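Local coordinates for mitochondrial dynamics protein MID49 (Mus musculus, PDB 4WOY) that helps drive mitochondrial fission from the outer mitochondrial membrane by recruiting the dynamin-related GTPase Drp1 to the organelle surface and regulating its GTPase activity, at residues D89-R101 / E198-Y210. The protein carries 1 engineered substitution. Sequence-based numbering, arbitrary orientation.
Engineered in segment 89-101: Ala93 (natural residue Arg).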
ATOM      1  N   ASP A  89     -16.380  15.254   3.165  1.00 47.87           N
ATOM      2  CA  ASP A  89     -17.620  15.795   3.717  1.00 42.02           C
ATOM      3  C   ASP A  89     -17.513  16.098   5.216  1.00 39.80           C
ATOM      4  O   ASP A  89     -18.452  16.608   5.825  1.00 51.34           O
ATOM      5  CB  ASP A  89     -18.780  14.821   3.481  1.00 52.40           C
ATOM      6  CG  ASP A  89     -19.126  14.645   1.999  1.00 57.24           C
ATOM      7  OD1 ASP A  89     -18.983  15.590   1.188  1.00 62.35           O
ATOM      8  OD2 ASP A  89     -19.540  13.527   1.638  1.00 55.94           O
ATOM      9  N   THR A  90     -16.364  15.805   5.812  1.00 37.91           N
ATOM     10  CA  THR A  90     -16.128  16.196   7.188  1.00 37.01           C
ATOM     11  C   THR A  90     -15.486  17.593   7.242  1.00 42.22           C
ATOM     12  O   THR A  90     -15.222  18.176   6.204  1.00 39.58           O
ATOM     13  CB  THR A  90     -15.242  15.180   7.916  1.00 34.84           C
ATOM     14  OG1 THR A  90     -13.944  15.143   7.301  1.00 38.82           O
ATOM     15  CG2 THR A  90     -15.844  13.817   7.829  1.00 40.31           C
ATOM     16  N   VAL A  91     -15.263  18.123   8.448  1.00 43.70           N
ATOM     17  CA  VAL A  91     -14.651  19.443   8.604  1.00 41.43           C
ATOM     18  C   VAL A  91     -13.163  19.481   8.172  1.00 39.32           C
ATOM     19  O   VAL A  91     -12.687  20.498   7.678  1.00 41.10           O
ATOM     20  CB  VAL A  91     -14.811  19.940  10.050  1.00 39.62           C
ATOM     21  CG1 VAL A  91     -16.270  20.315  10.313  1.00 40.66           C
ATOM     22  CG2 VAL A  91     -14.313  18.902  11.042  1.00 37.58           C
ATOM     23  N   ALA A  92     -12.442  18.377   8.338  1.00 37.43           N
ATOM     24  CA  ALA A  92     -11.222  18.142   7.562  1.00 37.61           C
ATOM     25  C   ALA A  92     -11.837  17.822   6.236  1.00 52.03           C
ATOM     26  O   ALA A  92     -12.721  16.988   6.175  1.00 79.37           O
ATOM     27  CB  ALA A  92     -10.393  16.983   8.094  1.00 35.73           C
ATOM     28  N   ALA A  93     -11.426  18.459   5.171  1.00 43.16           N
ATOM     29  CA  ALA A  93     -12.133  18.239   3.912  1.00 40.62           C
ATOM     30  C   ALA A  93     -11.205  17.463   3.044  1.00 40.09           C
ATOM     31  O   ALA A  93     -10.718  17.948   2.038  1.00 41.81           O
ATOM     32  CB  ALA A  93     -12.541  19.562   3.276  1.00 20.00           C
ATOM     33  N   GLU A  94     -10.886  16.269   3.517  1.00 38.06           N
ATOM     34  CA  GLU A  94      -9.777  15.498   3.021  1.00 43.85           C
ATOM     35  C   GLU A  94     -10.274  14.309   2.236  1.00 41.52           C
ATOM     36  O   GLU A  94     -10.733  13.324   2.822  1.00 35.38           O
ATOM     37  CB  GLU A  94      -8.893  15.041   4.207  1.00 35.83           C
ATOM     38  CG  GLU A  94      -7.687  14.229   3.796  1.00 46.26           C
ATOM     39  CD  GLU A  94      -6.924  14.847   2.632  1.00 53.90           C
ATOM     40  OE1 GLU A  94      -6.217  15.865   2.838  1.00 64.93           O
ATOM     41  OE2 GLU A  94      -7.053  14.332   1.501  1.00 56.26           O
ATOM     42  N   PRO A  95     -10.176  14.389   0.898  1.00 38.50           N
ATOM     43  CA  PRO A  95     -10.630  13.270   0.064  1.00 44.32           C
ATOM     44  C   PRO A  95      -9.826  11.967   0.288  1.00 36.73           C
ATOM     45  O   PRO A  95     -10.363  10.896   0.047  1.00 37.23           O
ATOM     46  CB  PRO A  95     -10.466  13.814  -1.360  1.00 40.97           C
ATOM     47  CG  PRO A  95      -9.449  14.914  -1.231  1.00 41.76           C
ATOM     48  CD  PRO A  95      -9.669  15.518   0.097  1.00 40.77           C
ATOM     49  N   ARG A  96      -8.601  12.040   0.799  1.00 43.22           N
ATOM     50  CA  ARG A  96      -7.813  10.823   1.059  1.00 45.63           C
ATOM     51  C   ARG A  96      -8.325  10.023   2.249  1.00 51.26           C
ATOM     52  O   ARG A  96      -7.896   8.881   2.446  1.00 48.03           O
ATOM     53  CB  ARG A  96      -6.338  11.159   1.315  1.00 40.88           C
ATOM     54  CG  ARG A  96      -5.574  11.692   0.124  1.00 50.52           C
ATOM     55  CD  ARG A  96      -4.208  12.176   0.572  1.00 64.91           C
ATOM     56  NE  ARG A  96      -3.667  13.224  -0.298  1.00 86.02           N
ATOM     57  CZ  ARG A  96      -2.645  13.063  -1.144  1.00 98.56           C
ATOM     58  NH1 ARG A  96      -2.030  11.886  -1.253  1.00 93.92           N
ATOM     59  NH2 ARG A  96      -2.234  14.088  -1.884  1.00104.63           N
ATOM     60  N   CYS A  97      -9.230  10.605   3.040  1.00 55.78           N
ATOM     61  CA  CYS A  97      -9.641   9.983   4.310  1.00 46.91           C
ATOM     62  C   CYS A  97     -11.128   9.699   4.428  1.00 36.60           C
ATOM     63  O   CYS A  97     -11.933  10.113   3.615  1.00 48.63           O
ATOM     64  CB  CYS A  97      -9.238  10.852   5.506  1.00 41.11           C
ATOM     65  SG  CYS A  97      -7.493  11.196   5.649  1.00 41.62           S
ATOM     66  N   TRP A  98     -11.480   8.979   5.477  1.00 42.29           N
ATOM     67  CA  TRP A  98     -12.864   8.609   5.748  1.00 43.46           C
ATOM     68  C   TRP A  98     -13.098   8.553   7.261  1.00 38.23           C
ATOM     69  O   TRP A  98     -12.179   8.192   8.021  1.00 34.50           O
ATOM     70  CB  TRP A  98     -13.198   7.253   5.093  1.00 39.50           C
ATOM     71  CG  TRP A  98     -13.556   7.327   3.629  1.00 47.19           C
ATOM     72  CD1 TRP A  98     -12.728   7.621   2.566  1.00 49.47           C
ATOM     73  CD2 TRP A  98     -14.851   7.097   3.067  1.00 47.68           C
ATOM     74  NE1 TRP A  98     -13.435   7.594   1.389  1.00 57.35           N
ATOM     75  CE2 TRP A  98     -14.739   7.268   1.667  1.00 52.21           C
ATOM     76  CE3 TRP A  98     -16.089   6.762   3.611  1.00 50.64           C
ATOM     77  CZ2 TRP A  98     -15.815   7.112   0.815  1.00 60.35           C
ATOM     78  CZ3 TRP A  98     -17.169   6.600   2.753  1.00 66.77           C
ATOM     79  CH2 TRP A  98     -17.021   6.770   1.372  1.00 73.02           C
ATOM     80  N   ALA A  99     -14.305   8.915   7.704  1.00 36.00           N
ATOM     81  CA  ALA A  99     -14.642   8.788   9.127  1.00 38.12           C
ATOM     82  C   ALA A  99     -15.530   7.572   9.331  1.00 32.89           C
ATOM     83  O   ALA A  99     -16.248   7.144   8.431  1.00 31.47           O
ATOM     84  CB  ALA A  99     -15.310  10.031   9.672  1.00 30.21           C
ATOM     85  N   VAL A 100     -15.430   6.999  10.515  1.00 39.14           N
ATOM     86  CA  VAL A 100     -16.231   5.858  10.896  1.00 32.87           C
ATOM     87  C   VAL A 100     -17.114   6.327  12.068  1.00 37.70           C
ATOM     88  O   VAL A 100     -16.626   6.569  13.178  1.00 39.71           O
ATOM     89  CB  VAL A 100     -15.338   4.617  11.273  1.00 40.33           C
ATOM     90  CG1 VAL A 100     -16.183   3.430  11.637  1.00 37.33           C
ATOM     91  CG2 VAL A 100     -14.402   4.247  10.128  1.00 32.17           C
ATOM     92  N   ARG A 101     -18.411   6.474  11.791  1.00 39.25           N
ATOM     93  CA  ARG A 101     -19.367   7.097  12.705  1.00 34.43           C
ATOM     94  C   ARG A 101     -20.112   6.040  13.504  1.00 42.94           C
ATOM     95  O   ARG A 101     -20.691   5.103  12.957  1.00 44.27           O
ATOM     96  CB  ARG A 101     -20.372   7.956  11.919  1.00 43.08           C
ATOM     97  CG  ARG A 101     -21.312   8.809  12.757  1.00 44.39           C
ATOM     98  CD  ARG A 101     -22.465   9.383  11.909  1.00 49.43           C
ATOM     99  NE  ARG A 101     -22.107  10.625  11.230  1.00 67.81           N
ATOM    100  CZ  ARG A 101     -22.592  11.005  10.048  1.00 81.33           C
ATOM    101  NH1 ARG A 101     -23.455  10.228   9.385  1.00 95.20           N
ATOM    102  NH2 ARG A 101     -22.205  12.161   9.517  1.00 82.23           N
ATOM    103  N   GLU A 198      -0.169  12.130  11.313  1.00143.95           N
ATOM    104  CA  GLU A 198      -0.439  12.423  12.721  1.00150.05           C
ATOM    105  C   GLU A 198      -0.633  13.910  12.934  1.00150.07           C
ATOM    106  O   GLU A 198      -0.894  14.374  14.048  1.00153.24           O
ATOM    107  CB  GLU A 198       0.687  11.882  13.611  1.00155.50           C
ATOM    108  CG  GLU A 198       0.598  10.379  13.849  1.00152.37           C
ATOM    109  CD  GLU A 198       1.795   9.821  14.586  1.00152.22           C
ATOM    110  OE1 GLU A 198       2.924   9.953  14.072  1.00151.85           O
ATOM    111  OE2 GLU A 198       1.604   9.250  15.679  1.00154.14           O
ATOM    112  N   GLY A 199      -0.498  14.647  11.841  1.00159.79           N
ATOM    113  CA  GLY A 199      -0.963  16.013  11.784  1.00149.43           C
ATOM    114  C   GLY A 199      -2.395  15.897  11.276  1.00138.94           C
ATOM    115  O   GLY A 199      -2.815  14.808  10.870  1.00135.26           O
ATOM    116  N   LEU A 200      -3.130  17.008  11.303  1.00146.78           N
ATOM    117  CA  LEU A 200      -4.517  17.111  10.811  1.00140.14           C
ATOM    118  C   LEU A 200      -5.482  16.098  11.473  1.00138.00           C
ATOM    119  O   LEU A 200      -5.601  16.076  12.698  1.00137.10           O
ATOM    120  CB  LEU A 200      -4.553  16.975   9.279  1.00134.73           C
ATOM    121  CG  LEU A 200      -5.781  17.530   8.536  1.00137.13           C
ATOM    122  CD1 LEU A 200      -6.024  18.991   8.911  1.00133.43           C
ATOM    123  CD2 LEU A 200      -5.677  17.354   7.013  1.00133.60           C
ATOM    124  N   ALA A 201      -6.159  15.268  10.677  1.00143.82           N
ATOM    125  CA  ALA A 201      -7.219  14.381  11.182  1.00126.90           C
ATOM    126  C   ALA A 201      -6.835  12.913  11.416  1.00105.67           C
ATOM    127  O   ALA A 201      -7.141  12.045  10.604  1.00109.86           O
ATOM    128  CB  ALA A 201      -8.370  14.439  10.243  1.00123.16           C
ATOM    129  N   SER A 202      -6.236  12.643  12.568  1.00 59.67           N
ATOM    130  CA  SER A 202      -5.741  11.316  12.911  1.00 60.78           C
ATOM    131  C   SER A 202      -6.859  10.475  13.475  1.00 61.34           C
ATOM    132  O   SER A 202      -6.742   9.254  13.578  1.00 68.71           O
ATOM    133  CB  SER A 202      -4.568  11.394  13.902  1.00 72.93           C
ATOM    134  OG  SER A 202      -3.310  11.430  13.245  1.00 80.60           O
ATOM    135  N   ASN A 203      -7.972  11.115  13.798  1.00 43.10           N
ATOM    136  CA  ASN A 203      -9.170  10.341  14.061  1.00 40.92           C
ATOM    137  C   ASN A 203      -9.679   9.686  12.759  1.00 39.36           C
ATOM    138  O   ASN A 203     -10.227   8.595  12.782  1.00 38.11           O
ATOM    139  CB  ASN A 203     -10.243  11.231  14.695  1.00 40.46           C
ATOM    140  CG  ASN A 203      -9.825  11.763  16.063  1.00 41.96           C
ATOM    141  OD1 ASN A 203      -9.170  11.065  16.843  1.00 42.72           O
ATOM    142  ND2 ASN A 203     -10.176  13.019  16.342  1.00 42.68           N
ATOM    143  N   LEU A 204      -9.433  10.321  11.619  1.00 39.77           N
ATOM    144  CA  LEU A 204      -9.863   9.762  10.344  1.00 43.34           C
ATOM    145  C   LEU A 204      -9.021   8.559   9.890  1.00 43.96           C
ATOM    146  O   LEU A 204      -7.844   8.439  10.236  1.00 40.14           O
ATOM    147  CB  LEU A 204      -9.852  10.832   9.254  1.00 39.46           C
ATOM    148  CG  LEU A 204     -10.775  12.020   9.548  1.00 39.80           C
ATOM    149  CD1 LEU A 204     -10.714  13.035   8.441  1.00 41.24           C
ATOM    150  CD2 LEU A 204     -12.206  11.577   9.768  1.00 38.10           C
ATOM    151  N   TRP A 205      -9.660   7.682   9.121  1.00 38.62           N
ATOM    152  CA  TRP A 205      -9.039   6.511   8.505  1.00 37.77           C
ATOM    153  C   TRP A 205      -8.512   6.868   7.117  1.00 42.88           C
ATOM    154  O   TRP A 205      -8.999   7.809   6.496  1.00 42.16           O
ATOM    155  CB  TRP A 205     -10.057   5.366   8.407  1.00 36.68           C
ATOM    156  CG  TRP A 205     -10.439   4.898   9.750  1.00 36.48           C
ATOM    157  CD1 TRP A 205     -11.093   5.610  10.716  1.00 36.08           C
ATOM    158  CD2 TRP A 205     -10.143   3.627  10.322  1.00 37.00           C
ATOM    159  NE1 TRP A 205     -11.220   4.858  11.854  1.00 36.25           N
ATOM    160  CE2 TRP A 205     -10.653   3.637  11.639  1.00 36.94           C
ATOM    161  CE3 TRP A 205      -9.503   2.478   9.845  1.00 37.78           C
ATOM    162  CZ2 TRP A 205     -10.542   2.544  12.478  1.00 37.77           C
ATOM    163  CZ3 TRP A 205      -9.393   1.401  10.676  1.00 38.66           C
ATOM    164  CH2 TRP A 205      -9.912   1.434  11.984  1.00 38.73           C
ATOM    165  N   LEU A 206      -7.515   6.133   6.633  1.00 38.97           N
ATOM    166  CA  LEU A 206      -6.975   6.405   5.318  1.00 39.66           C
ATOM    167  C   LEU A 206      -7.591   5.436   4.280  1.00 38.90           C
ATOM    168  O   LEU A 206      -7.690   4.221   4.493  1.00 38.57           O
ATOM    169  CB  LEU A 206      -5.459   6.280   5.360  1.00 41.21           C
ATOM    170  CG  LEU A 206      -4.670   6.663   4.124  1.00 42.27           C
ATOM    171  CD1 LEU A 206      -4.645   8.182   4.035  1.00 43.32           C
ATOM    172  CD2 LEU A 206      -3.290   6.111   4.225  1.00 43.68           C
ATOM    173  N   GLN A 207      -8.023   5.970   3.153  1.00 39.00           N
ATOM    174  CA  GLN A 207      -8.576   5.111   2.123  1.00 38.68           C
ATOM    175  C   GLN A 207      -7.462   4.310   1.479  1.00 44.99           C
ATOM    176  O   GLN A 207      -6.422   4.848   1.104  1.00 40.42           O
ATOM    177  CB  GLN A 207      -9.297   5.912   1.048  1.00 43.98           C
ATOM    178  CG  GLN A 207      -9.851   5.040  -0.057  1.00 39.10           C
ATOM    179  CD  GLN A 207     -10.487   5.845  -1.172  1.00 40.07           C
ATOM    180  OE1 GLN A 207      -9.847   6.716  -1.777  1.00 45.23           O
ATOM    181  NE2 GLN A 207     -11.762   5.579  -1.435  1.00 40.04           N
ATOM    182  N   ASP A 208      -7.711   3.022   1.319  1.00 49.48           N
ATOM    183  CA  ASP A 208      -6.774   2.158   0.646  1.00 39.91           C
ATOM    184  C   ASP A 208      -7.413   1.572  -0.607  1.00 40.05           C
ATOM    185  O   ASP A 208      -8.297   0.728  -0.515  1.00 39.78           O
ATOM    186  CB  ASP A 208      -6.329   1.043   1.576  1.00 44.88           C
ATOM    187  CG  ASP A 208      -5.460   0.016   0.865  1.00 46.98           C
ATOM    188  OD1 ASP A 208      -4.631   0.443   0.037  1.00 49.70           O
ATOM    189  OD2 ASP A 208      -5.629  -1.200   1.116  1.00 46.48           O
ATOM    190  N   LEU A 209      -6.965   2.042  -1.770  1.00 40.80           N
ATOM    191  CA  LEU A 209      -7.490   1.560  -3.048  1.00 41.30           C
ATOM    192  C   LEU A 209      -6.678   0.398  -3.629  1.00 47.20           C
ATOM    193  O   LEU A 209      -6.995  -0.098  -4.717  1.00 42.81           O
ATOM    194  CB  LEU A 209      -7.567   2.691  -4.075  1.00 42.03           C
ATOM    195  CG  LEU A 209      -8.568   3.796  -3.711  1.00 44.37           C
ATOM    196  CD1 LEU A 209      -8.613   4.936  -4.747  1.00 43.02           C
ATOM    197  CD2 LEU A 209      -9.967   3.207  -3.459  1.00 43.52           C
ATOM    198  N   TYR A 210      -5.650  -0.042  -2.910  1.00 42.23           N
ATOM    199  CA  TYR A 210      -4.748  -1.052  -3.443  1.00 49.22           C
ATOM    200  C   TYR A 210      -5.481  -2.346  -3.928  1.00 43.69           C
ATOM    201  O   TYR A 210      -5.234  -2.790  -5.043  1.00 44.63           O
ATOM    202  CB  TYR A 210      -3.656  -1.391  -2.408  1.00 43.65           C
ATOM    203  CG  TYR A 210      -2.797  -2.568  -2.820  1.00 44.92           C
ATOM    204  CD1 TYR A 210      -1.647  -2.380  -3.594  1.00 45.88           C
ATOM    205  CD2 TYR A 210      -3.151  -3.866  -2.463  1.00 45.46           C
ATOM    206  CE1 TYR A 210      -0.868  -3.446  -3.990  1.00 47.17           C
ATOM    207  CE2 TYR A 210      -2.386  -4.933  -2.857  1.00 51.87           C
ATOM    208  CZ  TYR A 210      -1.240  -4.723  -3.616  1.00 47.73           C
ATOM    209  OH  TYR A 210      -0.499  -5.804  -4.009  1.00 49.30           O
TER
HETATM  210  O   HOH W   1      -5.790   7.797   0.538  1.00 45.75           O
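Arg96 O is gripped twice: Gln207 N donates to it at 3.0 Å in an almost straight bond, and a water donates to it as well as to Gln207 O. This carbonyl begins a short antiparallel pairing in the nucleotidyltransferase-like part of the cytoplasmic domain, where strand 205-208 lies between strands 97-102 and 191-193 of the mixed sheet. Trp98 and Trp205 form the hydrogen-bonded pair, Trp205 N reaching Trp98 O at 2.8 Å and Trp98 N returning to Trp205 O at 2.9 Å; Cys97 and Leu206 form the neighbouring non-hydrogen-bonded pair. The strand axes, at 124°, are far from strictly antiparallel.

Packing at the Leu204 end shows how a single branched side chain can serve several neighbours. With CG anti to the carbonyl carbon (chi1 -60°), Leu204 sends CD2 to Ala99 CB at 3.5 Å and lays CD1 against both Cys97 CB and Ala92 CB, the latter also touching Ala201 CB. On the face carrying the two tryptophans, Val100 CG2 sits over the five-membered ring of Trp205, 3.8 Å from its centroid, in a CH-pi contact; Trp205 NE1 is bonded to Leu124 O. Gln207, whose OE1 accepts from Asn297 ND2, packs obliquely on the other indole without a hydrogen bond, its amide plane turned 37° from the ring and its NE2 3.9 Å from Trp98 NE1.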